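Local coordinates for protein beta-agarase D (Zobellia galactanivorans, PDB 4ASM) that hydrolyses the beta-1,4-linkages of agarose at random points along the chain, with retention of anomeric configuration, through its GH16 catalytic domain, at residues A[8-13]-A[357-362]. Numbering follows the deposited sequence.
With CA (calcium ion), chain B.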
ATOM      1  N   TYR A   8      10.547   1.156 -22.857  1.00 15.12           N
ATOM      2  CA  TYR A   8       9.532   1.211 -21.801  1.00 13.48           C
ATOM      3  C   TYR A   8       9.345   2.642 -21.354  1.00 12.56           C
ATOM      4  O   TYR A   8      10.274   3.451 -21.467  1.00 12.17           O
ATOM      5  CB  TYR A   8       9.974   0.407 -20.590  1.00 13.33           C
ATOM      6  CG  TYR A   8      10.273  -1.045 -20.856  1.00 14.02           C
ATOM      7  CD1 TYR A   8       9.250  -1.972 -20.956  1.00 13.43           C
ATOM      8  CD2 TYR A   8      11.586  -1.488 -20.985  1.00 13.46           C
ATOM      9  CE1 TYR A   8       9.525  -3.309 -21.185  1.00 14.49           C
ATOM     10  CE2 TYR A   8      11.874  -2.828 -21.218  1.00 14.22           C
ATOM     11  CZ  TYR A   8      10.833  -3.725 -21.308  1.00 14.29           C
ATOM     12  OH  TYR A   8      11.104  -5.054 -21.559  1.00 18.22           O
ATOM     13  N   ASP A   9       8.164   2.937 -20.805  1.00 11.19           N
ATOM     14  CA  ASP A   9       7.851   4.286 -20.319  1.00 11.09           C
ATOM     15  C   ASP A   9       8.864   4.831 -19.324  1.00 10.96           C
ATOM     16  O   ASP A   9       9.046   6.060 -19.239  1.00 11.60           O
ATOM     17  CB  ASP A   9       6.474   4.315 -19.647  1.00 11.08           C
ATOM     18  CG  ASP A   9       5.326   4.208 -20.630  1.00 13.27           C
ATOM     19  OD1 ASP A   9       5.533   4.374 -21.857  1.00 13.37           O
ATOM     20  OD2 ASP A   9       4.183   3.989 -20.174  1.00 14.12           O
ATOM     21  N   TRP A  10       9.486   3.933 -18.563  1.00  9.93           N
ATOM     22  CA  TRP A  10      10.386   4.303 -17.476  1.00  9.78           C
ATOM     23  C   TRP A  10      11.837   4.362 -17.923  1.00 10.69           C
ATOM     24  O   TRP A  10      12.736   4.526 -17.103  1.00 10.38           O
ATOM     25  CB  TRP A  10      10.279   3.305 -16.310  1.00  9.47           C
ATOM     26  CG  TRP A  10      10.488   1.873 -16.733  1.00  8.26           C
ATOM     27  CD1 TRP A  10      11.675   1.273 -17.079  1.00  9.60           C
ATOM     28  CD2 TRP A  10       9.473   0.874 -16.883  1.00  7.31           C
ATOM     29  NE1 TRP A  10      11.457  -0.042 -17.410  1.00  8.61           N
ATOM     30  CE2 TRP A  10      10.116  -0.311 -17.314  1.00  6.20           C
ATOM     31  CE3 TRP A  10       8.081   0.854 -16.668  1.00  7.45           C
ATOM     32  CZ2 TRP A  10       9.418  -1.504 -17.529  1.00  7.91           C
ATOM     33  CZ3 TRP A  10       7.388  -0.338 -16.912  1.00  8.81           C
ATOM     34  CH2 TRP A  10       8.059  -1.489 -17.342  1.00  8.74           C
ATOM     35  N   ASP A  11      12.098   4.186 -19.221  1.00 11.43           N
ATOM     36  CA  ASP A  11      13.485   4.083 -19.660  1.00 12.95           C
ATOM     37  C   ASP A  11      14.346   5.271 -19.210  1.00 12.63           C
ATOM     38  O   ASP A  11      15.497   5.082 -18.846  1.00 13.63           O
ATOM     39  CB  ASP A  11      13.562   3.933 -21.174  1.00 13.32           C
ATOM     40  CG  ASP A  11      13.295   2.512 -21.645  1.00 16.25           C
ATOM     41  OD1 ASP A  11      13.274   1.573 -20.821  1.00 17.89           O
ATOM     42  OD2 ASP A  11      13.106   2.348 -22.864  1.00 19.49           O
ATOM     43  N   ASN A  12      13.761   6.467 -19.232  1.00 12.53           N
ATOM     44  CA  ASN A  12      14.490   7.705 -18.909  1.00 12.03           C
ATOM     45  C   ASN A  12      14.522   8.050 -17.418  1.00 11.33           C
ATOM     46  O   ASN A  12      15.059   9.091 -17.022  1.00 10.71           O
ATOM     47  CB  ASN A  12      13.904   8.892 -19.695  1.00 12.68           C
ATOM     48  CG  ASN A  12      13.911   8.664 -21.207  1.00 11.85           C
ATOM     49  OD1 ASN A  12      14.768   7.952 -21.744  1.00 12.25           O
ATOM     50  ND2 ASN A  12      12.945   9.276 -21.893  1.00 13.31           N
ATOM     51  N   VAL A  13      13.950   7.174 -16.596  1.00  9.90           N
ATOM     52  CA  VAL A  13      13.729   7.487 -15.187  1.00  9.79           C
ATOM     53  C   VAL A  13      14.723   6.754 -14.309  1.00  9.62           C
ATOM     54  O   VAL A  13      14.719   5.525 -14.248  1.00  9.43           O
ATOM     55  CB  VAL A  13      12.303   7.077 -14.763  1.00  8.85           C
ATOM     56  CG1 VAL A  13      12.030   7.507 -13.317  1.00  9.88           C
ATOM     57  CG2 VAL A  13      11.242   7.644 -15.718  1.00  9.97           C
ATOM     58  N   ARG A 357       7.206  -0.904 -12.417  1.00  6.36           N
ATOM     59  CA  ARG A 357       8.430  -1.603 -12.784  1.00  6.24           C
ATOM     60  C   ARG A 357       9.000  -2.329 -11.575  1.00  6.56           C
ATOM     61  O   ARG A 357       8.862  -1.872 -10.428  1.00  7.55           O
ATOM     62  CB  ARG A 357       9.458  -0.620 -13.372  1.00  6.60           C
ATOM     63  CG  ARG A 357       9.989   0.429 -12.421  1.00  6.56           C
ATOM     64  CD  ARG A 357      10.855   1.422 -13.198  1.00  6.33           C
ATOM     65  NE  ARG A 357      11.338   2.518 -12.371  1.00  7.44           N
ATOM     66  CZ  ARG A 357      12.338   3.319 -12.723  1.00  9.33           C
ATOM     67  NH1 ARG A 357      12.982   3.120 -13.879  1.00  9.60           N
ATOM     68  NH2 ARG A 357      12.670   4.329 -11.937  1.00  9.69           N
ATOM     69  N   VAL A 358       9.653  -3.455 -11.843  1.00  6.53           N
ATOM     70  CA  VAL A 358      10.174  -4.325 -10.804  1.00  7.14           C
ATOM     71  C   VAL A 358      11.605  -4.658 -11.191  1.00  7.81           C
ATOM     72  O   VAL A 358      11.847  -5.092 -12.325  1.00  8.22           O
ATOM     73  CB  VAL A 358       9.343  -5.616 -10.713  1.00  6.78           C
ATOM     74  CG1 VAL A 358       9.920  -6.547  -9.668  1.00  7.54           C
ATOM     75  CG2 VAL A 358       7.881  -5.291 -10.404  1.00  6.26           C
ATOM     76  N   TYR A 359      12.546  -4.444 -10.263  1.00  7.79           N
ATOM     77  CA  TYR A 359      13.959  -4.792 -10.477  1.00  8.51           C
ATOM     78  C   TYR A 359      14.497  -5.646  -9.339  1.00  8.76           C
ATOM     79  O   TYR A 359      13.999  -5.600  -8.208  1.00  9.05           O
ATOM     80  CB  TYR A 359      14.826  -3.536 -10.537  1.00  9.06           C
ATOM     81  CG  TYR A 359      14.532  -2.571 -11.652  1.00  8.34           C
ATOM     82  CD1 TYR A 359      15.166  -2.673 -12.901  1.00  8.87           C
ATOM     83  CD2 TYR A 359      13.650  -1.506 -11.452  1.00  7.81           C
ATOM     84  CE1 TYR A 359      14.886  -1.751 -13.923  1.00  8.64           C
ATOM     85  CE2 TYR A 359      13.380  -0.594 -12.443  1.00  9.14           C
ATOM     86  CZ  TYR A 359      13.997  -0.709 -13.687  1.00  8.79           C
ATOM     87  OH  TYR A 359      13.709   0.228 -14.655  1.00  9.76           O
ATOM     88  N   LYS A 360      15.517  -6.440  -9.643  1.00  8.73           N
ATOM     89  CA  LYS A 360      16.298  -7.066  -8.591  1.00  9.55           C
ATOM     90  C   LYS A 360      17.772  -6.706  -8.775  1.00 10.40           C
ATOM     91  O   LYS A 360      18.215  -6.511  -9.910  1.00 11.10           O
ATOM     92  CB  LYS A 360      16.095  -8.583  -8.592  1.00  9.38           C
ATOM     93  CG  LYS A 360      14.647  -9.029  -8.377  1.00  9.40           C
ATOM     94  CD  LYS A 360      14.496 -10.546  -8.479  1.00  9.40           C
ATOM     95  CE  LYS A 360      15.033 -11.252  -7.250  1.00  7.96           C
ATOM     96  NZ  LYS A 360      14.178 -10.973  -6.031  1.00  9.46           N
ATOM     97  N   PRO A 361      18.531  -6.600  -7.665  1.00 11.14           N
ATOM     98  CA  PRO A 361      19.945  -6.241  -7.745  1.00 12.62           C
ATOM     99  C   PRO A 361      20.784  -7.461  -8.108  1.00 14.72           C
ATOM    100  O   PRO A 361      20.598  -8.540  -7.528  1.00 14.97           O
ATOM    101  CB  PRO A 361      20.262  -5.787  -6.320  1.00 12.35           C
ATOM    102  CG  PRO A 361      19.355  -6.538  -5.453  1.00 11.66           C
ATOM    103  CD  PRO A 361      18.095  -6.836  -6.281  1.00 10.75           C
ATOM    104  N   VAL A 362      21.684  -7.282  -9.073  1.00 16.58           N
ATOM    105  CA  VAL A 362      22.563  -8.362  -9.519  1.00 19.21           C
ATOM    106  C   VAL A 362      24.008  -7.864  -9.591  1.00 20.91           C
ATOM    107  O   VAL A 362      24.256  -6.701  -9.915  1.00 20.82           O
ATOM    108  CB  VAL A 362      22.141  -8.899 -10.910  1.00 19.09           C
ATOM    109  CG1 VAL A 362      20.713  -9.452 -10.872  1.00 19.46           C
ATOM    110  CG2 VAL A 362      22.291  -7.819 -11.991  1.00 19.25           C
TER
HETATM  111 CA    CA B1359       1.931   3.854 -19.669  1.00  8.99          CA
HETATM  112  O   HOH W   1       1.600   5.761 -21.132  1.00 13.14           O
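The indole of Trp10 lies over the aliphatic part of Arg357. CB of Arg357 makes a CH-pi contact 3.8 Å from the centroid of the Trp10 six-membered ring, 11° off its normal, while CD of Arg357 sits 3.6 Å from CG of Trp10. CB of Tyr8 covers the opposite indole face near the rim, and OH of Tyr359 approaches Trp10 CD1 at 3.3 Å. Polar contacts gather at the guanidinium. With CG between the backbone N and the carbonyl carbon (chi1 65°) and the chain extended onward to NE, Arg357 passes the indole and meets O of Val13 in the guanidinium plane: NH1 donates at 3.0 Å (154°), NH2 more weakly at 3.3 Å. NH2 also bonds Pro14 O and forms a salt bridge with Glu136 on the neighbouring strand 133-140. Replacing Arg357 by alanine is likely to leave the Glu136 carboxylate without its cationic mate, Val13 O without its two N-H donors and one indole face poorly covered. Within 8-13, two overlapping type I turns, Tyr8 to Asp11 and Trp10 to Val13, shape the loop, and Asp11 OD2 accepts the Tyr8 N-H at 2.8 Å. Metal binding adds a further tie: Asp9 OD2 ligates calcium at 2.3 Å, alongside Asp34, Asn36, Gly89 and Asp354. The arrangement fastens the N-terminal segment, beside the calcium site, onto C-terminal strand 350-362 of the GH16 beta-jelly-roll sandwich.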